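Side-chain contacts in cytosolic iron-sulfur protein assembly protein 1 (Saccharomyces cerevisiae, PDB 2HES), which serves as an essential component of the cytosolic iron-sulfur protein assembly machinery, required for maturation of iron-sulfur proteins outside mitochondria: residues I36-V41 and S71-G76; G119-T124 and D185-V190; K129-W134 and A166-S171; D175-W180 and F212-G217; K227-D232 and E238-A243. One frame throughout, in Å; residues are numbered along the deposited sequence.

Interaction 1: I36-V41 and S71-G76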
# COMPACT_ATOMS: atom_id res chain seq x y z
N ILE A 36 2.53 17.33 0.60
CA ILE A 36 2.34 16.29 -0.41
C ILE A 36 2.84 16.68 -1.82
O ILE A 36 2.37 17.66 -2.40
CB ILE A 36 0.84 15.94 -0.51
CG1 ILE A 36 0.34 15.43 0.84
CG2 ILE A 36 0.58 14.94 -1.61
CD1 ILE A 36 -1.05 15.91 1.20
N LYS A 37 3.72 15.89 -2.42
CA LYS A 37 4.30 16.24 -3.72
C LYS A 37 3.84 15.34 -4.89
O LYS A 37 3.73 14.11 -4.78
CB LYS A 37 5.84 16.36 -3.62
CG LYS A 37 6.33 17.19 -2.40
CD LYS A 37 7.79 17.68 -2.54
CE LYS A 37 8.23 18.42 -1.28
NZ LYS A 37 9.64 18.93 -1.33
N LEU A 38 3.53 15.98 -6.00
CA LEU A 38 2.99 15.31 -7.15
C LEU A 38 3.98 15.35 -8.28
O LEU A 38 4.56 16.41 -8.57
CB LEU A 38 1.66 15.94 -7.57
CG LEU A 38 0.55 16.18 -6.53
CD1 LEU A 38 -0.71 16.47 -7.28
CD2 LEU A 38 0.34 14.98 -5.58
N VAL A 39 4.17 14.18 -8.90
CA VAL A 39 5.17 13.98 -9.95
C VAL A 39 4.55 13.42 -11.23
O VAL A 39 3.86 12.37 -11.22
CB VAL A 39 6.31 13.03 -9.45
CG1 VAL A 39 7.32 12.73 -10.53
CG2 VAL A 39 7.01 13.60 -8.21
N SER A 40 4.83 14.08 -12.34
CA SER A 40 4.43 13.61 -13.65
C SER A 40 5.41 12.53 -14.09
O SER A 40 6.63 12.72 -13.95
CB SER A 40 4.43 14.78 -14.65
OG SER A 40 3.98 14.33 -15.91
N VAL A 41 4.88 11.42 -14.62
CA VAL A 41 5.66 10.19 -14.89
C VAL A 41 5.28 9.49 -16.19
O VAL A 41 4.11 9.14 -16.37
CB VAL A 41 5.52 9.16 -13.74
CG1 VAL A 41 6.21 7.85 -14.10
CG2 VAL A 41 6.07 9.71 -12.44
N SER A 71 -8.52 11.59 -10.58
CA SER A 71 -7.56 12.53 -10.01
C SER A 71 -7.99 13.19 -8.68
O SER A 71 -7.64 14.34 -8.40
CB SER A 71 -7.12 13.59 -11.04
OG SER A 71 -8.22 14.10 -11.77
N LEU A 72 -8.72 12.43 -7.86
CA LEU A 72 -8.99 12.79 -6.48
C LEU A 72 -8.06 12.01 -5.55
O LEU A 72 -7.89 10.80 -5.74
CB LEU A 72 -10.41 12.44 -6.12
CG LEU A 72 -10.84 12.68 -4.69
CD1 LEU A 72 -11.57 13.98 -4.56
CD2 LEU A 72 -11.77 11.50 -4.33
N LEU A 73 -7.52 12.68 -4.54
CA LEU A 73 -6.46 12.11 -3.67
C LEU A 73 -6.79 12.15 -2.19
O LEU A 73 -7.27 13.17 -1.68
CB LEU A 73 -5.13 12.85 -3.92
CG LEU A 73 -3.93 12.55 -3.02
CD1 LEU A 73 -3.36 11.20 -3.33
CD2 LEU A 73 -2.83 13.59 -3.26
N ALA A 74 -6.48 11.07 -1.47
CA ALA A 74 -6.61 11.05 -0.02
C ALA A 74 -5.22 10.98 0.63
O ALA A 74 -4.31 10.36 0.07
CB ALA A 74 -7.50 9.87 0.42
N ALA A 75 -5.07 11.65 1.78
CA ALA A 75 -3.81 11.65 2.56
C ALA A 75 -4.02 11.50 4.06
O ALA A 75 -4.72 12.34 4.67
CB ALA A 75 -2.95 12.93 2.23
N GLY A 76 -3.44 10.45 4.64
CA GLY A 76 -3.54 10.15 6.08
C GLY A 76 -2.27 10.47 6.84
O GLY A 76 -1.15 10.28 6.35
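Ile36 meets Leu73 and Ala75 through two different branches: its CG2 lies 4.0 Å from CD2 of Leu73, while its CD1 reaches CB of Ala75 at 3.7 Å. The same CD2 of Leu73 also approaches CD2 of Leu38, at 4.2 Å, so one leucine methyl serves two residues of strand 36-40. Leu73 slides past both partners in the opposite direction, meeting each with its CD2 methyl. In Ile36, chi1 of -60° leaves CG2 anti to the backbone N and CG1 beside it, and chi2 then directs CD1 to Ala75. The strand axes approach to 10.4 Å at 143°, too far for backbone pairing: these are the third and second strands of adjacent blades in a seven-bladed WD40 propeller, packed face against face. In the second shell, Ile36 touches Leu52 and Trp85, and Leu38 touches Ile49 and Met97. Leu73 is backed by Val64 and Trp66, and Ala75 by Ile61 and Val64, from the innermost strand of its own blade.

Interaction 2: G119-T124 and D185-V190; sequences GYYLAT and DDWECV
Tyr121 crosses to Trp187 and Asp185 with its ring and hydroxyl, and its atoms can be followed in order. CB points toward segment 185-190; with chi1 at -67°, CG stands beside the backbone N and the ring extends outward. On one side of the ring, CE2 of Tyr121 comes 4.4 Å from CZ2 of Trp187, and CD2 of Tyr121 is equally near that atom. Tyr121 CE2 lies at the edge of the indole, near its plane, while the approach to the tyrosine ring is oblique. At the tip, OH of Tyr121 donates a weak hydrogen bond to OD1 of Asp185, 3.5 Å long. The two side chains cross at about a right angle, ring and carboxylate planes being 76° apart. Asp185 sits in the hairpin turn joining strands 177-183 and 186-193, where its N is hydrogen-bonded to Asp182 OD2. The contact thus links the second strand of one WD40 propeller blade to the outermost strand of the next. Around it, Ile146 of strand 144-149 touches both Tyr121 and Trp187, and Trp161 of strand 156-161 likewise meets both, its ring plane at about 85° to that of Trp187.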
# COMPACT_ATOMS: atom_id res chain seq x y z
N GLY A 119 -14.47 3.11 -6.21
CA GLY A 119 -14.25 4.50 -5.85
C GLY A 119 -15.18 5.03 -4.78
O GLY A 119 -15.14 6.23 -4.44
N TYR A 120 -16.01 4.16 -4.22
CA TYR A 120 -16.95 4.62 -3.20
C TYR A 120 -16.55 4.46 -1.75
O TYR A 120 -17.16 5.05 -0.89
CB TYR A 120 -18.27 3.93 -3.37
CG TYR A 120 -18.97 4.26 -4.64
CD1 TYR A 120 -19.11 5.59 -5.06
CD2 TYR A 120 -19.51 3.24 -5.41
CE1 TYR A 120 -19.78 5.88 -6.26
CE2 TYR A 120 -20.20 3.53 -6.57
CZ TYR A 120 -20.32 4.85 -6.99
OH TYR A 120 -20.99 5.11 -8.18
N TYR A 121 -15.54 3.64 -1.48
CA TYR A 121 -15.17 3.37 -0.09
C TYR A 121 -13.72 3.75 0.08
O TYR A 121 -12.90 3.49 -0.79
CB TYR A 121 -15.34 1.88 0.22
CG TYR A 121 -16.76 1.42 0.20
CD1 TYR A 121 -17.74 2.05 0.97
CD2 TYR A 121 -17.13 0.31 -0.57
CE1 TYR A 121 -19.07 1.58 0.96
CE2 TYR A 121 -18.44 -0.15 -0.59
CZ TYR A 121 -19.40 0.49 0.17
OH TYR A 121 -20.70 0.02 0.14
N LEU A 122 -13.46 4.44 1.17
CA LEU A 122 -12.13 4.77 1.62
C LEU A 122 -11.95 4.12 2.98
O LEU A 122 -12.70 4.38 3.92
CB LEU A 122 -11.98 6.31 1.71
CG LEU A 122 -10.65 6.79 2.28
CD1 LEU A 122 -9.57 6.48 1.31
CD2 LEU A 122 -10.67 8.34 2.61
N ALA A 123 -10.97 3.21 3.06
CA ALA A 123 -10.56 2.61 4.33
C ALA A 123 -9.40 3.37 4.95
O ALA A 123 -8.49 3.81 4.24
CB ALA A 123 -10.10 1.18 4.08
N THR A 124 -9.44 3.51 6.27
CA THR A 124 -8.33 4.12 6.97
C THR A 124 -7.88 3.18 8.10
O THR A 124 -8.68 2.42 8.65
CB THR A 124 -8.66 5.54 7.51
OG1 THR A 124 -9.58 5.47 8.62
CG2 THR A 124 -9.19 6.49 6.36
N ASP A 185 -23.30 -3.79 3.76
CA ASP A 185 -22.63 -2.77 4.59
C ASP A 185 -22.32 -3.21 6.03
O ASP A 185 -21.70 -2.45 6.78
CB ASP A 185 -23.38 -1.43 4.57
CG ASP A 185 -23.83 -1.03 3.17
OD1 ASP A 185 -23.18 -0.14 2.57
OD2 ASP A 185 -24.83 -1.62 2.67
N ASP A 186 -22.75 -4.41 6.41
CA ASP A 186 -22.28 -5.04 7.64
C ASP A 186 -20.88 -5.58 7.35
O ASP A 186 -20.76 -6.72 6.92
CB ASP A 186 -23.18 -6.22 8.03
CG ASP A 186 -22.78 -6.87 9.37
OD1 ASP A 186 -21.79 -6.43 10.01
OD2 ASP A 186 -23.48 -7.83 9.81
N TRP A 187 -19.85 -4.77 7.61
CA TRP A 187 -18.44 -5.17 7.41
C TRP A 187 -17.94 -6.00 8.58
O TRP A 187 -18.07 -5.58 9.74
CB TRP A 187 -17.53 -3.93 7.25
CG TRP A 187 -17.64 -3.32 5.92
CD1 TRP A 187 -18.52 -2.35 5.53
CD2 TRP A 187 -16.87 -3.68 4.76
NE1 TRP A 187 -18.34 -2.08 4.19
CE2 TRP A 187 -17.34 -2.88 3.70
CE3 TRP A 187 -15.85 -4.60 4.52
CZ2 TRP A 187 -16.81 -2.97 2.41
CZ3 TRP A 187 -15.32 -4.67 3.25
CH2 TRP A 187 -15.80 -3.87 2.21
N GLU A 188 -17.35 -7.16 8.31
CA GLU A 188 -16.77 -7.94 9.39
C GLU A 188 -15.54 -8.66 8.92
O GLU A 188 -15.27 -8.68 7.72
CB GLU A 188 -17.76 -8.93 9.96
CG GLU A 188 -18.38 -9.84 8.95
CD GLU A 188 -19.41 -10.74 9.59
OE1 GLU A 188 -19.22 -11.10 10.78
OE2 GLU A 188 -20.41 -11.08 8.92
N CYS A 189 -14.78 -9.21 9.87
CA CYS A 189 -13.55 -9.92 9.55
C CYS A 189 -13.91 -11.35 9.17
O CYS A 189 -14.62 -12.03 9.94
CB CYS A 189 -12.59 -9.92 10.77
SG CYS A 189 -11.12 -10.85 10.40
N VAL A 190 -13.52 -11.78 7.97
CA VAL A 190 -13.86 -13.12 7.49
C VAL A 190 -12.67 -14.08 7.49
O VAL A 190 -12.81 -15.30 7.27
CB VAL A 190 -14.56 -13.10 6.11
CG1 VAL A 190 -15.90 -12.35 6.26
CG2 VAL A 190 -13.68 -12.47 5.07

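Interaction 3: K129-W134 and A166-S171; sequences KSVWIW and ALLASS
Val131 and Ser170 mark the nearest backbone approach, with CA atoms 7.8 Å apart; the axes of strands 131-134 and 167-171 stay 10.0 Å apart and run at 151°, a spacing bridged by side chains alone. CD2 of Leu168 is the common point: it lies 3.7 Å from CG1 of Val131 and 3.7 Å from CD1 of Ile133, and in each pair the side chains reach toward each other tip to tip. Val131 has chi1 of 177°, which sends CG1 toward the leucine and leaves CG2 for CB of Ser170, 3.9 Å away. Ser170 therefore offers its CH2 to the valine while its OG turns to other partners. That hydroxyl is hydrogen-bonded to His152 NE2 and Trp180 NE1, so a polar group within the buried interface is satisfied within the same WD repeat. Such a histidine-serine-tryptophan network is consistent with the Asp-His-Ser/Thr-Trp hydrogen-bond tetrad of WD40 blades, and the apolar seam beside it is the interface between consecutive blades of the propeller.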
# COMPACT_ATOMS: atom_id res chain seq x y z
N LYS A 129 -5.44 0.46 16.50
CA LYS A 129 -5.83 -0.95 16.29
C LYS A 129 -7.07 -1.11 15.41
O LYS A 129 -7.52 -2.23 15.17
CB LYS A 129 -5.96 -1.76 17.61
CG LYS A 129 -4.90 -1.43 18.70
CD LYS A 129 -5.28 -2.15 20.01
CE LYS A 129 -4.25 -1.96 21.13
NZ LYS A 129 -4.20 -0.57 21.70
N SER A 130 -7.62 -0.01 14.91
CA SER A 130 -8.83 -0.12 14.10
C SER A 130 -8.63 0.13 12.61
O SER A 130 -7.61 0.69 12.16
CB SER A 130 -9.91 0.84 14.60
OG SER A 130 -9.53 2.15 14.22
N VAL A 131 -9.67 -0.26 11.88
CA VAL A 131 -9.85 0.04 10.46
C VAL A 131 -11.24 0.66 10.38
O VAL A 131 -12.22 0.07 10.86
CB VAL A 131 -9.76 -1.26 9.61
CG1 VAL A 131 -10.02 -0.95 8.12
CG2 VAL A 131 -8.36 -1.89 9.74
N TRP A 132 -11.30 1.86 9.82
CA TRP A 132 -12.55 2.56 9.53
C TRP A 132 -12.89 2.47 8.05
O TRP A 132 -11.99 2.52 7.18
CB TRP A 132 -12.45 4.02 10.00
CG TRP A 132 -12.41 4.21 11.51
CD1 TRP A 132 -11.67 3.48 12.44
CD2 TRP A 132 -13.10 5.21 12.25
NE1 TRP A 132 -11.89 3.98 13.71
CE2 TRP A 132 -12.76 5.04 13.61
CE3 TRP A 132 -13.99 6.24 11.89
CZ2 TRP A 132 -13.28 5.85 14.63
CZ3 TRP A 132 -14.51 7.06 12.90
CH2 TRP A 132 -14.14 6.86 14.25
N ILE A 133 -14.18 2.32 7.76
CA ILE A 133 -14.67 2.33 6.37
C ILE A 133 -15.54 3.55 6.19
O ILE A 133 -16.50 3.77 6.98
CB ILE A 133 -15.48 1.05 5.97
CG1 ILE A 133 -14.72 -0.25 6.27
CG2 ILE A 133 -15.85 1.11 4.48
CD1 ILE A 133 -13.51 -0.43 5.44
N TRP A 134 -15.19 4.38 5.21
CA TRP A 134 -15.95 5.61 4.91
C TRP A 134 -16.57 5.43 3.52
O TRP A 134 -15.99 4.77 2.65
CB TRP A 134 -15.04 6.86 4.94
CG TRP A 134 -14.46 7.25 6.30
CD1 TRP A 134 -13.26 6.82 6.85
CD2 TRP A 134 -15.05 8.15 7.27
NE1 TRP A 134 -13.10 7.40 8.10
CE2 TRP A 134 -14.18 8.21 8.38
CE3 TRP A 134 -16.24 8.91 7.30
CZ2 TRP A 134 -14.44 9.00 9.51
CZ3 TRP A 134 -16.50 9.69 8.43
CH2 TRP A 134 -15.59 9.74 9.52
N ALA A 166 -15.00 -6.03 -3.34
CA ALA A 166 -15.06 -5.20 -2.15
C ALA A 166 -14.53 -6.08 -1.00
O ALA A 166 -15.24 -6.50 -0.09
CB ALA A 166 -16.50 -4.70 -1.90
N LEU A 167 -13.23 -6.36 -1.10
CA LEU A 167 -12.53 -7.15 -0.09
C LEU A 167 -11.32 -6.33 0.33
O LEU A 167 -10.57 -5.81 -0.54
CB LEU A 167 -12.08 -8.44 -0.80
CG LEU A 167 -11.65 -9.67 -0.02
CD1 LEU A 167 -12.83 -10.19 0.78
CD2 LEU A 167 -11.13 -10.78 -0.96
N LEU A 168 -11.07 -6.30 1.64
CA LEU A 168 -10.08 -5.38 2.20
C LEU A 168 -9.12 -6.25 3.02
O LEU A 168 -9.58 -7.17 3.72
CB LEU A 168 -10.77 -4.40 3.14
CG LEU A 168 -9.84 -3.42 3.82
CD1 LEU A 168 -9.16 -2.46 2.88
CD2 LEU A 168 -10.64 -2.65 4.88
N ALA A 169 -7.83 -5.97 2.90
CA ALA A 169 -6.78 -6.66 3.73
C ALA A 169 -6.06 -5.65 4.62
O ALA A 169 -5.55 -4.63 4.12
CB ALA A 169 -5.78 -7.36 2.80
N SER A 170 -5.98 -5.93 5.92
CA SER A 170 -5.25 -5.06 6.86
C SER A 170 -4.09 -5.83 7.42
O SER A 170 -4.22 -7.04 7.63
CB SER A 170 -6.16 -4.57 7.98
OG SER A 170 -6.74 -5.62 8.69
N SER A 171 -2.97 -5.17 7.62
CA SER A 171 -1.75 -5.83 8.10
C SER A 171 -1.32 -5.15 9.38
O SER A 171 -1.35 -3.93 9.46
CB SER A 171 -0.63 -5.70 7.07
OG SER A 171 -0.93 -6.32 5.82

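Interaction 4: D175-W180 and F212-G217; sequences DTVRIW and FRLCSG
The interface between two successive WD40 blades, here the third strand of one and the second strand of the next, is where Val177 meets Leu214 and Ser216. CA atoms of Val177 and Ser216 are 8.0 Å apart, beyond the spacing of paired strands, which shows that the two sheets lie against each other instead of joining. Val177 and Leu214 meet tip to tip, CG1 of the valine 3.8 Å from CD2 of the leucine. The other valine methyl, CG2 of Val177, lies 4.1 Å from CB of Ser216. A chi1 of 172° places CG1 anti to the backbone N and CG2 beside it, dividing the two methyls between the two partners. Ile179 points the same way but stops short of contact, its CD1 4.7 Å from CD2 of Leu214. OG of Ser216 has its bonds elsewhere, with NE2 of His196 and NE1 of Trp226, consistent with the polar tetrad of a WD40 blade; the bound calcium ion is remote, about 13 Å from this side chain. Strand 177-183 pairs with strand 186-193, whose Leu193 also touches Leu214. From the other blade, Val200 of strand 200-205 packs on both Val177 and Ser216, while Ser203 and Phe205 of the same strand lie against Leu214.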
# COMPACT_ATOMS: atom_id res chain seq x y z
N ASP A 175 1.02 -9.24 14.09
CA ASP A 175 1.59 -10.33 13.26
C ASP A 175 0.59 -11.00 12.31
O ASP A 175 0.94 -12.01 11.63
CB ASP A 175 2.26 -11.44 14.10
CG ASP A 175 3.33 -10.91 15.05
OD1 ASP A 175 3.79 -9.76 14.92
OD2 ASP A 175 3.74 -11.70 15.92
N THR A 176 -0.61 -10.44 12.24
CA THR A 176 -1.65 -10.99 11.34
C THR A 176 -2.02 -10.06 10.19
O THR A 176 -1.71 -8.86 10.20
CB THR A 176 -2.93 -11.39 12.08
OG1 THR A 176 -3.68 -10.20 12.45
CG2 THR A 176 -2.60 -12.23 13.32
N VAL A 177 -2.54 -10.68 9.13
CA VAL A 177 -3.33 -9.97 8.13
C VAL A 177 -4.80 -10.38 8.40
O VAL A 177 -5.08 -11.56 8.63
CB VAL A 177 -2.92 -10.37 6.70
CG1 VAL A 177 -3.91 -9.76 5.67
CG2 VAL A 177 -1.49 -9.95 6.40
N ARG A 178 -5.73 -9.41 8.35
CA ARG A 178 -7.15 -9.71 8.44
C ARG A 178 -7.81 -9.35 7.13
O ARG A 178 -7.44 -8.37 6.48
CB ARG A 178 -7.84 -8.99 9.61
CG ARG A 178 -7.52 -9.70 10.93
CD ARG A 178 -8.26 -9.06 12.09
NE ARG A 178 -7.91 -9.74 13.31
CZ ARG A 178 -8.65 -10.60 13.97
NH1 ARG A 178 -9.88 -10.92 13.56
NH2 ARG A 178 -8.12 -11.15 15.07
N ILE A 179 -8.78 -10.17 6.75
CA ILE A 179 -9.56 -9.95 5.52
C ILE A 179 -10.93 -9.52 5.96
O ILE A 179 -11.54 -10.17 6.84
CB ILE A 179 -9.63 -11.27 4.65
CG1 ILE A 179 -8.26 -11.87 4.33
CG2 ILE A 179 -10.45 -11.01 3.34
CD1 ILE A 179 -7.35 -10.91 3.57
N TRP A 180 -11.47 -8.48 5.31
CA TRP A 180 -12.74 -7.93 5.71
C TRP A 180 -13.64 -7.88 4.49
O TRP A 180 -13.17 -7.56 3.38
CB TRP A 180 -12.54 -6.50 6.18
CG TRP A 180 -11.48 -6.38 7.23
CD1 TRP A 180 -10.16 -6.17 6.99
CD2 TRP A 180 -11.66 -6.33 8.66
NE1 TRP A 180 -9.48 -6.05 8.20
CE2 TRP A 180 -10.37 -6.15 9.23
CE3 TRP A 180 -12.77 -6.47 9.53
CZ2 TRP A 180 -10.15 -6.09 10.63
CZ3 TRP A 180 -12.56 -6.45 10.92
CH2 TRP A 180 -11.24 -6.24 11.45
N PHE A 212 -9.02 -15.85 -4.92
CA PHE A 212 -8.09 -14.81 -4.43
C PHE A 212 -6.79 -15.36 -3.88
O PHE A 212 -6.74 -16.45 -3.33
CB PHE A 212 -8.73 -14.00 -3.29
CG PHE A 212 -10.19 -13.70 -3.49
CD1 PHE A 212 -10.64 -12.94 -4.59
CD2 PHE A 212 -11.13 -14.19 -2.58
CE1 PHE A 212 -11.98 -12.68 -4.76
CE2 PHE A 212 -12.51 -13.92 -2.74
CZ PHE A 212 -12.92 -13.17 -3.85
N ARG A 213 -5.72 -14.57 -4.03
CA ARG A 213 -4.48 -14.81 -3.25
C ARG A 213 -3.95 -13.46 -2.80
O ARG A 213 -4.40 -12.41 -3.29
CB ARG A 213 -3.40 -15.51 -4.08
CG ARG A 213 -3.81 -16.90 -4.53
CD ARG A 213 -2.58 -17.64 -5.05
NE ARG A 213 -2.05 -17.00 -6.26
CZ ARG A 213 -0.99 -17.44 -6.93
NH1 ARG A 213 -0.32 -18.53 -6.51
NH2 ARG A 213 -0.59 -16.81 -8.02
N LEU A 214 -3.03 -13.50 -1.84
CA LEU A 214 -2.49 -12.24 -1.30
C LEU A 214 -1.02 -12.47 -0.95
O LEU A 214 -0.71 -13.57 -0.46
CB LEU A 214 -3.26 -11.89 -0.01
CG LEU A 214 -2.86 -10.66 0.76
CD1 LEU A 214 -3.87 -9.58 0.42
CD2 LEU A 214 -2.79 -10.91 2.27
N CYS A 215 -0.13 -11.49 -1.17
CA CYS A 215 1.23 -11.62 -0.60
C CYS A 215 1.41 -10.60 0.51
O CYS A 215 0.76 -9.52 0.54
CB CYS A 215 2.31 -11.45 -1.66
SG CYS A 215 2.34 -9.79 -2.46
N SER A 216 2.25 -10.94 1.46
CA SER A 216 2.47 -10.05 2.62
C SER A 216 3.95 -10.06 3.03
O SER A 216 4.64 -11.07 2.87
CB SER A 216 1.63 -10.48 3.83
OG SER A 216 1.94 -11.84 4.20
N GLY A 217 4.42 -8.94 3.57
CA GLY A 217 5.84 -8.81 3.90
C GLY A 217 6.00 -8.41 5.34
O GLY A 217 5.21 -7.63 5.83

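Interaction 5: K227-D232 and E238-A243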
# COMPACT_ATOMS: atom_id res chain seq x y z
N LYS A 227 -3.43 -18.16 0.09
CA LYS A 227 -4.40 -18.59 -0.90
C LYS A 227 -5.76 -18.84 -0.26
O LYS A 227 -5.85 -19.55 0.73
CB LYS A 227 -3.95 -19.91 -1.46
CG LYS A 227 -5.01 -20.60 -2.39
CD LYS A 227 -4.40 -21.93 -2.95
CE LYS A 227 -3.28 -21.81 -3.89
NZ LYS A 227 -2.90 -23.31 -3.97
N TYR A 228 -6.80 -18.27 -0.86
CA TYR A 228 -8.17 -18.54 -0.42
C TYR A 228 -8.60 -19.98 -0.80
O TYR A 228 -8.33 -20.43 -1.91
CB TYR A 228 -9.07 -17.53 -1.10
CG TYR A 228 -10.54 -17.77 -1.02
CD1 TYR A 228 -11.22 -17.60 0.17
CD2 TYR A 228 -11.29 -18.07 -2.17
CE1 TYR A 228 -12.59 -17.76 0.25
CE2 TYR A 228 -12.68 -18.19 -2.10
CZ TYR A 228 -13.31 -18.05 -0.88
OH TYR A 228 -14.68 -18.22 -0.78
N MET A 229 -9.26 -20.67 0.14
CA MET A 229 -9.59 -22.09 0.00
C MET A 229 -11.09 -22.31 0.18
O MET A 229 -11.52 -23.43 0.42
CB MET A 229 -8.77 -22.92 1.03
CG MET A 229 -7.24 -22.89 0.88
SD MET A 229 -6.73 -23.73 -0.60
CE MET A 229 -7.03 -25.44 -0.15
N GLY A 230 -11.88 -21.25 0.01
CA GLY A 230 -13.34 -21.29 -0.02
C GLY A 230 -13.94 -20.86 1.31
O GLY A 230 -13.23 -20.71 2.32
N ASP A 231 -15.25 -20.65 1.31
CA ASP A 231 -15.96 -20.25 2.53
C ASP A 231 -16.25 -21.46 3.40
O ASP A 231 -16.39 -22.57 2.88
CB ASP A 231 -17.26 -19.57 2.14
CG ASP A 231 -17.04 -18.15 1.64
OD1 ASP A 231 -15.89 -17.71 1.42
OD2 ASP A 231 -18.05 -17.45 1.45
N ASP A 232 -16.28 -21.27 4.73
CA ASP A 232 -16.67 -22.32 5.62
C ASP A 232 -18.19 -22.24 5.82
O ASP A 232 -18.88 -21.43 5.19
CB ASP A 232 -15.86 -22.29 6.93
CG ASP A 232 -16.27 -21.15 7.87
OD1 ASP A 232 -17.24 -20.42 7.55
OD2 ASP A 232 -15.58 -21.01 8.91
N GLU A 238 -11.76 -19.54 4.44
CA GLU A 238 -10.63 -20.38 4.78
C GLU A 238 -9.47 -19.96 3.91
O GLU A 238 -9.59 -19.89 2.70
CB GLU A 238 -10.96 -21.85 4.57
CG GLU A 238 -12.24 -22.25 5.31
CD GLU A 238 -12.42 -23.74 5.48
OE1 GLU A 238 -11.54 -24.53 5.01
OE2 GLU A 238 -13.45 -24.14 6.06
N TRP A 239 -8.33 -19.69 4.54
CA TRP A 239 -7.16 -19.21 3.82
C TRP A 239 -5.92 -19.96 4.40
O TRP A 239 -5.89 -20.25 5.63
CB TRP A 239 -7.13 -17.67 4.03
CG TRP A 239 -6.57 -16.94 2.98
CD1 TRP A 239 -5.29 -17.09 2.60
CD2 TRP A 239 -7.13 -15.88 2.13
NE1 TRP A 239 -5.00 -16.24 1.58
CE2 TRP A 239 -6.09 -15.50 1.26
CE3 TRP A 239 -8.40 -15.25 1.99
CZ2 TRP A 239 -6.23 -14.52 0.29
CZ3 TRP A 239 -8.53 -14.25 1.00
CH2 TRP A 239 -7.44 -13.92 0.16
N VAL A 240 -4.95 -20.32 3.55
CA VAL A 240 -3.67 -20.94 4.05
C VAL A 240 -2.50 -20.21 3.43
O VAL A 240 -2.67 -19.59 2.41
CB VAL A 240 -3.54 -22.45 3.73
CG1 VAL A 240 -4.66 -23.21 4.47
CG2 VAL A 240 -3.45 -22.73 2.16
N CYS A 241 -1.32 -20.26 4.07
CA CYS A 241 -0.12 -19.73 3.45
C CYS A 241 0.39 -20.83 2.52
O CYS A 241 0.69 -21.96 2.99
CB CYS A 241 0.93 -19.44 4.53
SG CYS A 241 2.44 -18.95 3.73
N GLU A 242 0.37 -20.56 1.22
CA GLU A 242 0.80 -21.59 0.27
C GLU A 242 2.28 -21.60 -0.04
O GLU A 242 2.79 -22.61 -0.48
CB GLU A 242 0.03 -21.41 -1.01
CG GLU A 242 0.58 -20.42 -1.91
CD GLU A 242 0.05 -20.63 -3.33
OE1 GLU A 242 0.11 -21.71 -3.92
OE2 GLU A 242 -0.51 -19.69 -3.82
N ALA A 243 2.98 -20.49 0.21
CA ALA A 243 4.42 -20.44 -0.10
C ALA A 243 5.07 -19.38 0.72
O ALA A 243 4.41 -18.39 1.03
CB ALA A 243 4.59 -20.06 -1.54
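Chi1 of -149°, away from the staggered positions, swings the Trp239 indole across the neighbouring strand to Tyr228, whose chi1 of 169° directs the phenol onward. The face of the indole lies against the Lys227-Tyr228 peptide, and CB of Tyr228 makes a CH-pi contact 3.9 Å from the centroid of the Trp239 six-membered ring, 11° off its normal. OH of Tyr228 bonds to OD1 of Asp231 at 2.6 Å, meeting it from above the carboxylate plane. Shortening Trp239 to an alanine is likely to strip the Lys227-Tyr228 peptide and the Tyr228 CB of their aromatic cover and open a gap there. Lys227 and Val240 form a hydrogen-bonded pair with bonds both ways, Lys227 N lying 2.8 Å from Val240 O; Met229 N to Glu238 O and Glu238 N to Gly230 O extend the antiparallel pairing. On the opposite face, NZ of Lys227 forms a salt bridge with OE1 of Glu242, its hydrogen bond weak at 3.4 Å. OE2 of Glu242 is held by Arg213 of strand 213-218. This hairpin closes the outer side of its propeller blade: strand 223-231 lies between strands 213-218 and 237-244, and a classic beta bulge sets Glu242 and Ala243 opposite Val225.

Overall arrangement
Interactions 1, 3 and 4 are buried and alike: apolar contacts, mostly between aliphatic side chains, join the third strand of one blade to the second strand of the next. Interactions 3 and 4 are consecutive copies whose strands 167-172 and 177-183 are neighbours in one sheet, where Leu168 O probably accepts a bond from Trp180 N. Interaction 2 spans the same pair of blades as interaction 3, but farther from the chain's centre, and brings in a tyrosine and a tryptophan ring and a weak polar bond. Interaction 5 differs in kind: a surface hairpin within one blade, carried by backbone hydrogen bonds, an aromatic face and charges. It touches interaction 4 where Phe212 CB packs on the Trp239 indole, whereas interaction 1 lies about 24 Å from it between nearest atoms.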